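Local structure of condensin complex subunit 3 (Schizosaccharomyces pombe, 5OQR) at residues Q79-H84 and A105-C110; E124-R129 and V142-R147; F165-D170 and S178-I183; P191-R196 and A210-K215; N204-Y209 and E243-D248. The protein serves as a regulatory subunit of condensin, the complex required to convert interphase chromatin into condensed, mitotic-like chromosomes. All coordinates share one frame; numbering follows the deposited sequence.

Contact 1: Q79-H84 and A105-C110; sequences QPILKH and ARVVNC
An apolar helix-to-helix contact joins Ile81 and Leu82 of segment 79-84 to Val107 and Val108 of segment 105-110 in the core of HEAT repeat 2. Helices 78-86 and 94-108 both fall within that repeat, and their facing side chains form the interior of the paired-helix unit from which a HEAT solenoid is stacked. All four residues are buried, and side-chain carbons alone span the gap: even the nearest pair of CA atoms, Leu82 CA and Val108 CA, stands 7.8 Å apart. Leu82 divides its two methyls between the valines. Its CD1 lies 4.4 Å from Val108 CB, while CD2 faces Val107 CB at 4.5 Å, both rather loose approaches. Beyond the two segments, Ile81 touches Leu38 and Leu41 of helix 33-42, and Leu82 touches Leu118 and Leu122 of helix 116-129. The tighter approach is that of Ile81 and Val107, which reach for one another tip to tip. The first torsion of Val107 turns CG1 anti to the backbone N (chi1 180°), putting that methyl forward, and it meets Ile81 CG2 at 3.8 Å.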
# COMPACT_ATOMS: atom_id res chain seq x y z
N GLN A 79 32.24 26.41 -24.19
CA GLN A 79 33.23 25.36 -24.42
C GLN A 79 34.43 25.53 -23.50
O GLN A 79 34.81 24.55 -22.83
CB GLN A 79 33.63 25.31 -25.89
CG GLN A 79 32.47 25.41 -26.88
CD GLN A 79 32.15 24.09 -27.56
OE1 GLN A 79 32.78 23.06 -27.29
NE2 GLN A 79 31.15 24.11 -28.43
N PRO A 80 35.05 26.70 -23.40
CA PRO A 80 36.16 26.84 -22.43
C PRO A 80 35.75 26.55 -21.00
O PRO A 80 36.46 25.83 -20.28
CB PRO A 80 36.60 28.30 -22.62
CG PRO A 80 36.11 28.68 -23.97
CD PRO A 80 34.84 27.94 -24.16
N ILE A 81 34.62 27.09 -20.55
CA ILE A 81 34.20 26.91 -19.16
C ILE A 81 34.00 25.42 -18.86
O ILE A 81 34.37 24.94 -17.79
CB ILE A 81 32.92 27.72 -18.88
CG1 ILE A 81 32.57 27.67 -17.39
CG2 ILE A 81 31.76 27.19 -19.70
CD1 ILE A 81 31.38 28.52 -17.00
N LEU A 82 33.43 24.68 -19.81
CA LEU A 82 33.24 23.25 -19.59
C LEU A 82 34.57 22.51 -19.60
O LEU A 82 34.78 21.59 -18.81
CB LEU A 82 32.29 22.67 -20.65
CG LEU A 82 30.82 23.07 -20.56
CD1 LEU A 82 30.04 22.43 -21.70
CD2 LEU A 82 30.21 22.67 -19.22
N LYS A 83 35.48 22.90 -20.50
CA LYS A 83 36.79 22.27 -20.53
C LYS A 83 37.55 22.51 -19.23
O LYS A 83 38.27 21.62 -18.75
CB LYS A 83 37.59 22.79 -21.72
CG LYS A 83 37.11 22.27 -23.07
CD LYS A 83 38.18 22.44 -24.13
CE LYS A 83 39.29 21.41 -23.97
NZ LYS A 83 40.62 21.96 -24.34
N HIS A 84 37.41 23.70 -18.65
CA HIS A 84 38.12 24.01 -17.42
C HIS A 84 37.55 23.23 -16.24
O HIS A 84 38.31 22.74 -15.39
CB HIS A 84 38.06 25.51 -17.13
CG HIS A 84 38.53 25.88 -15.76
ND1 HIS A 84 39.84 26.20 -15.48
CD2 HIS A 84 37.86 25.97 -14.59
CE1 HIS A 84 39.96 26.48 -14.19
NE2 HIS A 84 38.77 26.34 -13.63
N ALA A 105 25.96 20.96 -15.17
CA ALA A 105 24.55 20.69 -15.45
C ALA A 105 23.85 21.94 -15.95
O ALA A 105 23.09 21.89 -16.93
CB ALA A 105 23.87 20.15 -14.19
N ARG A 106 24.08 23.07 -15.29
CA ARG A 106 23.36 24.29 -15.64
C ARG A 106 23.92 24.95 -16.89
O ARG A 106 23.16 25.46 -17.72
CB ARG A 106 23.40 25.28 -14.47
CG ARG A 106 22.81 24.74 -13.18
CD ARG A 106 22.52 25.87 -12.21
NE ARG A 106 22.12 25.39 -10.89
CZ ARG A 106 21.80 26.18 -9.87
NH1 ARG A 106 21.44 25.66 -8.71
NH2 ARG A 106 21.85 27.50 -10.01
N VAL A 107 25.25 24.93 -17.06
CA VAL A 107 25.86 25.68 -18.15
C VAL A 107 25.60 25.00 -19.49
O VAL A 107 25.24 25.65 -20.47
CB VAL A 107 27.36 25.87 -17.89
CG1 VAL A 107 28.01 26.65 -19.03
CG2 VAL A 107 27.58 26.61 -16.58
N VAL A 108 25.77 23.67 -19.55
CA VAL A 108 25.53 22.96 -20.80
C VAL A 108 24.10 23.19 -21.26
O VAL A 108 23.82 23.25 -22.46
CB VAL A 108 25.84 21.46 -20.65
CG1 VAL A 108 24.82 20.77 -19.75
CG2 VAL A 108 25.88 20.80 -22.02
N ASN A 109 23.16 23.31 -20.32
CA ASN A 109 21.77 23.55 -20.66
C ASN A 109 21.56 24.87 -21.39
O ASN A 109 20.48 25.07 -21.97
CB ASN A 109 20.91 23.52 -19.39
CG ASN A 109 19.43 23.61 -19.68
OD1 ASN A 109 18.93 22.95 -20.60
ND2 ASN A 109 18.72 24.42 -18.91
N CYS A 110 22.55 25.76 -21.38
CA CYS A 110 22.40 27.06 -22.03
C CYS A 110 22.45 26.97 -23.55
O CYS A 110 22.11 27.96 -24.21
CB CYS A 110 23.49 28.01 -21.53
SG CYS A 110 23.32 28.47 -19.80

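Contact 2: E124-R129 and V142-R147; sequences EKLLSR and VVALSR
Leu145 drives its CD1 methyl against the backbone of helix 116-129, between the side chains of Leu126 and Leu127. The methyl sits on the peptide that links these two residues, with Leu145 CD1 at 3.6 Å from Leu126 O. It also touches the root of the first side chain, Leu126 CB lying 3.9 Å from Leu145 CD1. Leu127 leaves its backbone pointing away from segment 142-147, yet its end swings back, and it crosses Leu145 at about a right angle with Leu127 CD2 3.8 Å from Leu145 CD1. What brings the methyl this far is the first torsion of Leu145, which holds CG roughly anti to the backbone N (chi1 -154°). Leu126 answers in the other direction: its forked end rests on Ala144, with Leu126 CD2 4.0 Å from Ala144 CB. The small alanine allows this, and the backbones come close, with Leu126 CA 6.1 Å from Leu145 CA. The two segments belong to HEAT repeat 3, and the contact joins its helices 116-129 and 135-145. Leu127 continues onto Ile162 and Leu145 onto Val159, both of helix 158-169, while Ala144 backs onto Ala105 of helix 94-108. Within segment 142-147, Ser146 OG donates to Val143 O at 2.6 Å from above the carbonyl plane, 37° out of it.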
# COMPACT_ATOMS: atom_id res chain seq x y z
N GLU A 124 31.83 10.32 -20.81
CA GLU A 124 32.60 9.26 -20.16
C GLU A 124 32.78 9.54 -18.68
O GLU A 124 32.54 8.68 -17.83
CB GLU A 124 33.95 9.10 -20.86
CG GLU A 124 34.74 7.87 -20.41
CD GLU A 124 35.49 8.10 -19.10
OE1 GLU A 124 35.78 9.26 -18.77
OE2 GLU A 124 35.79 7.10 -18.41
N LYS A 125 33.21 10.76 -18.34
CA LYS A 125 33.49 11.08 -16.94
C LYS A 125 32.21 11.14 -16.12
O LYS A 125 32.20 10.74 -14.95
CB LYS A 125 34.26 12.40 -16.85
CG LYS A 125 35.60 12.39 -17.57
CD LYS A 125 36.75 12.65 -16.61
CE LYS A 125 38.09 12.64 -17.34
NZ LYS A 125 39.25 12.74 -16.40
N LEU A 126 31.12 11.64 -16.71
CA LEU A 126 29.88 11.77 -15.96
C LEU A 126 29.27 10.40 -15.66
O LEU A 126 28.68 10.20 -14.59
CB LEU A 126 28.89 12.64 -16.73
CG LEU A 126 29.03 14.16 -16.55
CD1 LEU A 126 28.12 14.89 -17.52
CD2 LEU A 126 28.71 14.57 -15.12
N LEU A 127 29.39 9.46 -16.59
CA LEU A 127 28.81 8.13 -16.37
C LEU A 127 29.40 7.46 -15.14
O LEU A 127 28.71 6.71 -14.45
CB LEU A 127 29.03 7.26 -17.60
CG LEU A 127 28.31 7.73 -18.87
CD1 LEU A 127 29.06 7.25 -20.10
CD2 LEU A 127 26.89 7.20 -18.90
N SER A 128 30.68 7.71 -14.86
CA SER A 128 31.28 7.18 -13.64
C SER A 128 30.84 7.96 -12.40
O SER A 128 30.84 7.41 -11.30
CB SER A 128 32.81 7.21 -13.75
OG SER A 128 33.24 8.14 -14.74
N ARG A 129 30.47 9.24 -12.57
CA ARG A 129 30.14 10.07 -11.42
C ARG A 129 28.82 9.65 -10.78
O ARG A 129 28.72 9.55 -9.55
CB ARG A 129 30.08 11.54 -11.84
CG ARG A 129 31.38 12.31 -11.65
CD ARG A 129 31.88 12.21 -10.22
NE ARG A 129 32.82 11.11 -10.04
CZ ARG A 129 32.98 10.42 -8.91
NH1 ARG A 129 33.87 9.44 -8.86
NH2 ARG A 129 32.25 10.70 -7.84
N VAL A 142 23.27 13.29 -12.43
CA VAL A 142 22.23 12.83 -13.35
C VAL A 142 21.63 14.02 -14.09
O VAL A 142 21.30 13.92 -15.28
CB VAL A 142 21.16 12.02 -12.60
CG1 VAL A 142 21.80 10.87 -11.83
CG2 VAL A 142 20.35 12.91 -11.66
N VAL A 143 21.49 15.16 -13.41
CA VAL A 143 20.99 16.36 -14.07
C VAL A 143 21.95 16.77 -15.18
O VAL A 143 21.53 17.08 -16.30
CB VAL A 143 20.80 17.50 -13.04
CG1 VAL A 143 20.20 18.72 -13.72
CG2 VAL A 143 19.91 17.04 -11.90
N ALA A 144 23.25 16.77 -14.88
CA ALA A 144 24.24 17.07 -15.91
C ALA A 144 24.21 16.02 -17.01
O ALA A 144 24.14 16.35 -18.20
CB ALA A 144 25.63 17.15 -15.28
N LEU A 145 24.25 14.75 -16.63
CA LEU A 145 24.30 13.68 -17.62
C LEU A 145 23.03 13.65 -18.46
O LEU A 145 23.08 13.40 -19.67
CB LEU A 145 24.52 12.34 -16.91
CG LEU A 145 25.19 11.25 -17.74
CD1 LEU A 145 25.84 10.23 -16.83
CD2 LEU A 145 24.20 10.58 -18.66
N SER A 146 21.88 13.92 -17.84
CA SER A 146 20.61 13.91 -18.56
C SER A 146 20.58 14.92 -19.70
O SER A 146 19.64 14.89 -20.50
CB SER A 146 19.46 14.19 -17.60
OG SER A 146 19.56 15.48 -17.04
N ARG A 147 21.57 15.80 -19.80
CA ARG A 147 21.64 16.74 -20.91
C ARG A 147 22.26 16.14 -22.16
O ARG A 147 22.26 16.79 -23.21
CB ARG A 147 22.44 17.98 -20.49
CG ARG A 147 21.77 18.79 -19.40
CD ARG A 147 20.58 19.57 -19.94
NE ARG A 147 19.70 20.04 -18.88
CZ ARG A 147 18.61 19.40 -18.45
NH1 ARG A 147 18.25 18.25 -18.99
NH2 ARG A 147 17.88 19.93 -17.47

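Contact 3: F165-D170 and S178-I183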
# COMPACT_ATOMS: atom_id res chain seq x y z
N PHE A 165 18.61 2.54 -13.69
CA PHE A 165 19.25 1.74 -12.65
C PHE A 165 19.30 2.49 -11.33
O PHE A 165 19.06 1.90 -10.27
CB PHE A 165 20.65 1.36 -13.13
CG PHE A 165 21.54 0.80 -12.06
CD1 PHE A 165 22.41 1.63 -11.37
CD2 PHE A 165 21.52 -0.55 -11.76
CE1 PHE A 165 23.24 1.12 -10.40
CE2 PHE A 165 22.35 -1.06 -10.79
CZ PHE A 165 23.21 -0.22 -10.10
N LEU A 166 19.59 3.80 -11.36
CA LEU A 166 19.61 4.59 -10.14
C LEU A 166 18.19 4.91 -9.67
O LEU A 166 17.87 4.74 -8.49
CB LEU A 166 20.40 5.88 -10.36
CG LEU A 166 21.89 5.70 -10.60
CD1 LEU A 166 22.51 7.01 -11.04
CD2 LEU A 166 22.58 5.18 -9.35
N LEU A 167 17.35 5.38 -10.59
CA LEU A 167 15.93 5.61 -10.31
C LEU A 167 15.34 4.43 -9.56
O LEU A 167 14.48 4.61 -8.69
CB LEU A 167 15.18 5.83 -11.63
CG LEU A 167 13.66 5.91 -11.55
CD1 LEU A 167 13.24 7.17 -10.83
CD2 LEU A 167 13.05 5.85 -12.94
N GLN A 168 15.79 3.23 -9.89
CA GLN A 168 15.20 2.00 -9.38
C GLN A 168 15.85 1.50 -8.10
O GLN A 168 15.17 0.88 -7.27
CB GLN A 168 15.29 0.93 -10.47
CG GLN A 168 14.69 -0.42 -10.12
CD GLN A 168 14.78 -1.43 -11.26
OE1 GLN A 168 14.58 -2.62 -11.05
NE2 GLN A 168 15.10 -0.96 -12.47
N ASN A 169 17.14 1.76 -7.90
CA ASN A 169 17.88 1.20 -6.78
C ASN A 169 18.61 2.22 -5.92
O ASN A 169 19.14 1.84 -4.87
CB ASN A 169 18.90 0.17 -7.28
CG ASN A 169 18.24 -1.04 -7.91
OD1 ASN A 169 18.04 -1.10 -9.12
ND2 ASN A 169 17.89 -2.02 -7.08
N ASP A 170 18.67 3.49 -6.32
CA ASP A 170 19.41 4.47 -5.54
C ASP A 170 18.81 4.58 -4.15
O ASP A 170 17.58 4.73 -4.02
CB ASP A 170 19.40 5.83 -6.23
CG ASP A 170 20.28 6.84 -5.52
OD1 ASP A 170 19.91 7.28 -4.41
OD2 ASP A 170 21.33 7.20 -6.08
N SER A 178 15.46 13.29 -8.91
CA SER A 178 16.17 13.98 -9.98
C SER A 178 16.18 13.14 -11.25
O SER A 178 15.95 13.66 -12.35
CB SER A 178 17.59 14.31 -9.54
OG SER A 178 18.25 15.11 -10.50
N VAL A 179 16.45 11.84 -11.12
CA VAL A 179 16.38 10.95 -12.28
C VAL A 179 14.95 10.90 -12.80
O VAL A 179 14.70 10.90 -14.01
CB VAL A 179 16.89 9.55 -11.92
CG1 VAL A 179 17.05 8.71 -13.17
CG2 VAL A 179 18.21 9.61 -11.15
N LEU A 180 13.98 10.86 -11.88
CA LEU A 180 12.58 10.77 -12.26
C LEU A 180 12.13 12.01 -13.03
O LEU A 180 11.19 11.92 -13.84
CB LEU A 180 11.73 10.58 -11.00
CG LEU A 180 10.21 10.51 -11.13
CD1 LEU A 180 9.78 9.53 -12.21
CD2 LEU A 180 9.62 10.12 -9.78
N LEU A 181 12.78 13.15 -12.81
CA LEU A 181 12.34 14.41 -13.39
C LEU A 181 13.03 14.75 -14.70
O LEU A 181 12.60 15.70 -15.37
CB LEU A 181 12.56 15.55 -12.39
CG LEU A 181 11.40 15.87 -11.46
CD1 LEU A 181 11.86 16.77 -10.33
CD2 LEU A 181 10.26 16.52 -12.23
N ASN A 182 14.08 14.03 -15.09
CA ASN A 182 14.83 14.36 -16.29
C ASN A 182 15.01 13.20 -17.25
O ASN A 182 15.54 13.41 -18.34
CB ASN A 182 16.22 14.90 -15.91
CG ASN A 182 16.15 16.06 -14.95
OD1 ASN A 182 16.14 17.22 -15.36
ND2 ASN A 182 16.09 15.76 -13.65
N ILE A 183 14.57 11.99 -16.90
CA ILE A 183 14.72 10.86 -17.81
C ILE A 183 13.71 10.97 -18.95
O ILE A 183 12.66 11.60 -18.83
CB ILE A 183 14.57 9.53 -17.05
CG1 ILE A 183 14.81 8.35 -17.99
CG2 ILE A 183 13.19 9.43 -16.42
CD1 ILE A 183 15.18 7.07 -17.27
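Leu167 is the side chain on which this contact turns, meeting both Val179 and Leu180 in the buried core of HEAT repeat 4. Its CB is backed by the valine, Leu167 CB lying 3.8 Å from Val179 CG1. Farther out, its chain crosses that of Leu180 obliquely, and Leu167 CD1 reaches Leu180 CB at 3.7 Å. The first torsion sets this reach, holding CG of Leu167 anti to the backbone N (chi1 172°), which carries CD1 to Leu180. Leu166 adds a looser touch, its CB 4.4 Å from Val179 CG2. The helices behind these residues are antiparallel in sense but strongly inclined: the axes of 165-169 and 178-182 approach to 9.2 Å with 133° between their directions, as suits the helix hairpin of a HEAT unit. In the next shell, Leu166 and Val179 both rest on Val142 of helix 135-145, and Leu180 on Ile193 of helix 190-195. The chain of another protein lies against helix 158-169, where one of its aromatic rings meets that of Phe165 with the planes about 25° apart. At Asp170, where the first helix gives way to the turn, the backbone O accepts from Arg176 NH2 and the carboxylate pairs with Arg138, a pattern reminiscent of the Asp and Arg ladder of HEAT repeats, with OD2 in a salt bridge to Arg138 NH1 and OD1 accepting a hydrogen bond from Ser172 N.

Contact 4: P191-R196 and A210-K215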
# COMPACT_ATOMS: atom_id res chain seq x y z
N PRO A 191 7.61 1.79 -17.76
CA PRO A 191 7.33 0.89 -16.63
C PRO A 191 8.04 1.27 -15.34
O PRO A 191 7.53 0.97 -14.25
CB PRO A 191 7.80 -0.48 -17.15
CG PRO A 191 7.75 -0.36 -18.63
CD PRO A 191 8.11 1.05 -18.94
N PHE A 192 9.20 1.92 -15.43
CA PHE A 192 9.98 2.21 -14.24
C PHE A 192 9.52 3.48 -13.54
O PHE A 192 9.58 3.55 -12.31
CB PHE A 192 11.46 2.30 -14.61
CG PHE A 192 11.99 1.08 -15.29
CD1 PHE A 192 12.57 0.06 -14.56
CD2 PHE A 192 11.89 0.94 -16.66
CE1 PHE A 192 13.06 -1.08 -15.18
CE2 PHE A 192 12.37 -0.19 -17.29
CZ PHE A 192 12.96 -1.20 -16.55
N ILE A 193 9.06 4.48 -14.29
CA ILE A 193 8.56 5.69 -13.65
C ILE A 193 7.24 5.40 -12.94
O ILE A 193 6.95 5.97 -11.89
CB ILE A 193 8.42 6.84 -14.67
CG1 ILE A 193 7.23 6.61 -15.61
CG2 ILE A 193 9.71 7.01 -15.46
CD1 ILE A 193 6.97 7.76 -16.56
N LEU A 194 6.43 4.50 -13.50
CA LEU A 194 5.18 4.13 -12.85
C LEU A 194 5.43 3.38 -11.55
O LEU A 194 4.69 3.54 -10.58
CB LEU A 194 4.33 3.28 -13.80
CG LEU A 194 3.33 4.03 -14.70
CD1 LEU A 194 3.83 5.41 -15.11
CD2 LEU A 194 3.01 3.18 -15.92
N GLU A 195 6.48 2.56 -11.51
CA GLU A 195 6.85 1.92 -10.25
C GLU A 195 7.09 2.95 -9.16
O GLU A 195 6.81 2.68 -7.98
CB GLU A 195 8.09 1.05 -10.45
CG GLU A 195 8.48 0.25 -9.22
CD GLU A 195 9.74 -0.57 -9.44
OE1 GLU A 195 10.71 -0.04 -10.01
OE2 GLU A 195 9.75 -1.76 -9.04
N ARG A 196 7.59 4.13 -9.52
CA ARG A 196 7.84 5.17 -8.52
C ARG A 196 6.55 5.67 -7.89
O ARG A 196 6.59 6.26 -6.81
CB ARG A 196 8.60 6.34 -9.14
CG ARG A 196 9.81 5.97 -9.97
CD ARG A 196 10.57 4.75 -9.45
NE ARG A 196 10.84 4.80 -8.02
CZ ARG A 196 11.31 3.78 -7.31
NH1 ARG A 196 11.55 2.62 -7.90
NH2 ARG A 196 11.52 3.91 -6.01
N ALA A 210 2.29 14.64 -10.79
CA ALA A 210 2.28 16.09 -10.91
C ALA A 210 3.10 16.57 -12.11
O ALA A 210 2.72 17.55 -12.76
CB ALA A 210 2.82 16.72 -9.63
N ARG A 211 4.21 15.90 -12.41
CA ARG A 211 5.13 16.39 -13.43
C ARG A 211 5.41 15.39 -14.54
O ARG A 211 5.43 15.77 -15.71
CB ARG A 211 6.47 16.79 -12.78
CG ARG A 211 6.33 17.66 -11.53
CD ARG A 211 7.12 18.95 -11.66
NE ARG A 211 6.46 19.91 -12.55
CZ ARG A 211 6.89 21.15 -12.76
NH1 ARG A 211 6.23 21.94 -13.59
NH2 ARG A 211 7.99 21.59 -12.16
N VAL A 212 5.60 14.12 -14.20
CA VAL A 212 6.14 13.17 -15.18
C VAL A 212 5.05 12.71 -16.14
O VAL A 212 5.29 12.59 -17.35
CB VAL A 212 6.80 11.98 -14.46
CG1 VAL A 212 7.56 11.13 -15.45
CG2 VAL A 212 7.73 12.47 -13.35
N LEU A 213 3.86 12.42 -15.64
CA LEU A 213 2.79 11.89 -16.48
C LEU A 213 2.25 12.98 -17.40
O LEU A 213 2.04 12.72 -18.60
CB LEU A 213 1.68 11.29 -15.62
CG LEU A 213 1.96 9.86 -15.16
CD1 LEU A 213 1.06 9.48 -14.00
CD2 LEU A 213 1.78 8.89 -16.31
N PRO A 214 1.99 14.19 -16.91
CA PRO A 214 1.61 15.28 -17.82
C PRO A 214 2.50 15.38 -19.05
O PRO A 214 2.01 15.77 -20.12
CB PRO A 214 1.73 16.52 -16.94
CG PRO A 214 1.62 16.04 -15.52
CD PRO A 214 1.72 14.54 -15.51
N LYS A 215 3.79 15.06 -18.93
CA LYS A 215 4.67 15.09 -20.10
C LYS A 215 4.14 14.19 -21.21
O LYS A 215 4.34 14.49 -22.39
CB LYS A 215 6.09 14.69 -19.70
CG LYS A 215 6.95 15.86 -19.25
CD LYS A 215 7.85 15.51 -18.08
CE LYS A 215 8.85 14.43 -18.43
NZ LYS A 215 9.87 14.25 -17.35
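Ile193 and Val212 meet through single methyls, Ile193 CD1 lying 3.6 Å from Val212 CG1. Their side chains approach at a slant. In Ile193 the CG1 branch stands between the backbone N and the carbonyl carbon (chi1 73°), and from there an extended second torsion (chi2 175°) carries CD1 across to the valine. Val212 turns CG1 anti to its own N, which presents that methyl to the isoleucine. A second pair lies beside the first, where Leu194 CD1 comes to 4.2 Å from Leu213 CD2. Neither leucine starts out pointing at the other segment, and in both it is the far end that closes the distance. The backbones remain apart, Ile193 CA and Val212 CA at 8.0 Å, so the contact is one of side-chain ends. Helix 202-212 widens into a pi-type turn here, with a probable hydrogen bond from Leu213 N to Val208 O, five residues back. Within segment 191-196, Arg196 NH1 forms a salt bridge with Glu195 OE1 at 3.5 Å, while Arg196 NH2 forms one with Asp199. Glu195 OE2 also bridges to a basic side chain of another protein chain. The touching residues lie between HEAT repeats 4 and 5, as these are delimited. Leu180 of helix 173-182 packs on Val212, and Met249 of helix 240-257 meets Leu213, so the segments have helix 173-182 and helix 240-257 as neighbours.

Contact 5: N204-Y209 and E243-D248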
# COMPACT_ATOMS: atom_id res chain seq x y z
N ASN A 204 8.32 11.81 -4.13
CA ASN A 204 8.60 11.08 -5.36
C ASN A 204 7.33 10.54 -5.98
O ASN A 204 7.14 10.61 -7.20
CB ASN A 204 9.59 9.94 -5.08
CG ASN A 204 10.91 10.44 -4.55
OD1 ASN A 204 10.97 11.36 -3.75
ND2 ASN A 204 12.00 9.83 -5.02
N ARG A 205 6.43 9.98 -5.16
CA ARG A 205 5.14 9.53 -5.67
C ARG A 205 4.38 10.68 -6.31
O ARG A 205 3.89 10.57 -7.43
CB ARG A 205 4.32 8.92 -4.53
CG ARG A 205 4.75 7.52 -4.15
CD ARG A 205 3.84 6.94 -3.08
NE ARG A 205 4.48 6.94 -1.76
CZ ARG A 205 3.98 7.48 -0.65
NH1 ARG A 205 4.66 7.41 0.48
NH2 ARG A 205 2.79 8.07 -0.65
N LYS A 206 4.28 11.81 -5.60
CA LYS A 206 3.56 12.96 -6.12
C LYS A 206 4.16 13.46 -7.43
O LYS A 206 3.44 13.96 -8.29
CB LYS A 206 3.56 14.07 -5.08
CG LYS A 206 3.02 15.39 -5.58
CD LYS A 206 2.77 16.32 -4.43
CE LYS A 206 2.91 17.76 -4.85
NZ LYS A 206 1.94 18.16 -5.90
N CYS A 207 5.48 13.34 -7.59
CA CYS A 207 6.12 13.81 -8.81
C CYS A 207 5.63 13.05 -10.03
O CYS A 207 5.54 13.62 -11.12
CB CYS A 207 7.64 13.70 -8.69
SG CYS A 207 8.44 15.24 -8.21
N VAL A 208 5.30 11.77 -9.87
CA VAL A 208 4.87 10.97 -11.01
C VAL A 208 3.57 11.51 -11.58
O VAL A 208 3.40 11.62 -12.80
CB VAL A 208 4.73 9.48 -10.61
CG1 VAL A 208 4.50 8.63 -11.85
CG2 VAL A 208 5.97 9.00 -9.87
N TYR A 209 2.63 11.87 -10.70
CA TYR A 209 1.35 12.41 -11.15
C TYR A 209 1.44 13.89 -11.49
O TYR A 209 0.74 14.35 -12.40
CB TYR A 209 0.28 12.20 -10.08
CG TYR A 209 0.20 10.79 -9.55
CD1 TYR A 209 -0.32 9.76 -10.32
CD2 TYR A 209 0.63 10.49 -8.26
CE1 TYR A 209 -0.40 8.47 -9.83
CE2 TYR A 209 0.55 9.21 -7.76
CZ TYR A 209 0.03 8.20 -8.55
OH TYR A 209 -0.04 6.92 -8.05
N GLU A 243 -2.32 11.87 -3.15
CA GLU A 243 -3.70 11.57 -3.54
C GLU A 243 -4.33 12.77 -4.24
O GLU A 243 -5.11 12.61 -5.18
CB GLU A 243 -4.50 11.17 -2.30
CG GLU A 243 -5.84 10.55 -2.61
CD GLU A 243 -6.97 11.55 -2.50
OE1 GLU A 243 -7.23 12.03 -1.37
OE2 GLU A 243 -7.59 11.88 -3.54
N LYS A 244 -3.99 13.98 -3.79
CA LYS A 244 -4.54 15.18 -4.42
C LYS A 244 -3.96 15.39 -5.82
O LYS A 244 -4.66 15.84 -6.73
CB LYS A 244 -4.26 16.40 -3.55
CG LYS A 244 -5.41 17.37 -3.42
CD LYS A 244 -5.87 17.90 -4.76
CE LYS A 244 -6.90 19.00 -4.58
NZ LYS A 244 -7.53 19.41 -5.86
N ALA A 245 -2.67 15.07 -6.00
CA ALA A 245 -2.04 15.25 -7.30
C ALA A 245 -2.62 14.27 -8.32
O ALA A 245 -2.77 14.62 -9.49
CB ALA A 245 -0.53 15.07 -7.18
N ALA A 246 -2.93 13.05 -7.89
CA ALA A 246 -3.51 12.07 -8.80
C ALA A 246 -4.93 12.45 -9.18
O ALA A 246 -5.35 12.25 -10.32
CB ALA A 246 -3.47 10.68 -8.17
N ALA A 247 -5.69 12.99 -8.23
CA ALA A 247 -7.05 13.42 -8.52
C ALA A 247 -7.07 14.62 -9.45
O ALA A 247 -7.99 14.77 -10.26
CB ALA A 247 -7.79 13.74 -7.22
N ASP A 248 -6.06 15.49 -9.36
CA ASP A 248 -5.99 16.65 -10.25
C ASP A 248 -5.60 16.24 -11.66
O ASP A 248 -6.13 16.78 -12.64
CB ASP A 248 -5.01 17.68 -9.69
CG ASP A 248 -5.61 18.52 -8.58
OD1 ASP A 248 -6.63 18.10 -7.99
OD2 ASP A 248 -5.07 19.61 -8.30
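Lys244 NZ donates to Asp248 OD1 at 2.7 Å, a salt bridge along one turn of the helix whose Ala245 meets Lys206 and Tyr209 and whose Ala246 meets Tyr209. The bond uses the syn lone pair of OD1, on the side of the other carboxylate oxygen. Across the contact the main event is a CH-pi approach: Ala246 CB stands over one face of the Tyr209 ring, 3.9 Å from its centroid and only 10° off the ring normal. The ring is laid against the alanine by a first torsion that keeps CG beside the backbone N (chi1 -50°). Nearer the backbone, Tyr209 CB comes to 4.2 Å from Ala245 CB. Ala245 is flanked by the aliphatic part of Lys206, whose CG lies 3.9 Å from Ala245 CB. Swapping the tyrosine for an alanine here would probably leave the Ala246 methyl without its aromatic face and open a gap between the helices. The axes of 204-209 and 243-248 are nearly parallel (7°) and approach to 8.4 Å, with Tyr209 CA 5.4 Å from Ala246 CA. Segment 243-248 lies in HEAT repeat 5, and this side-by-side arrangement is consistent with helix stacking along a HEAT solenoid. Val242 and Met249, also on helix 240-257, touch Tyr209; Val288 of helix 275-288 touches Lys244 and Asp248, while Leu180 of helix 173-182 packs on Val208.

From the N terminus the contacts come as a run of closures that lengthens at contact 5. Contact 1 closes the loop between helices 78-86 and 94-108, contact 2 that between 116-129 and 135-145, and contact 3 that between 158-169 and 173-182; these three follow in series through HEAT repeats 2, 3 and 4. Successive ones touch, contact 1 meeting contact 2 through Ala105 and Ala144, and contact 2 meeting contact 3 through Ser146 and Asn182. Contacts 4 and 5 cross, their segments alternating along the chain and sharing helix 202-212, and so carry the stack from helix 190-195 on to HEAT repeat 5. Leu180 of contact 3 touches both. Contacts 1 and 5 have centres 34 Å apart.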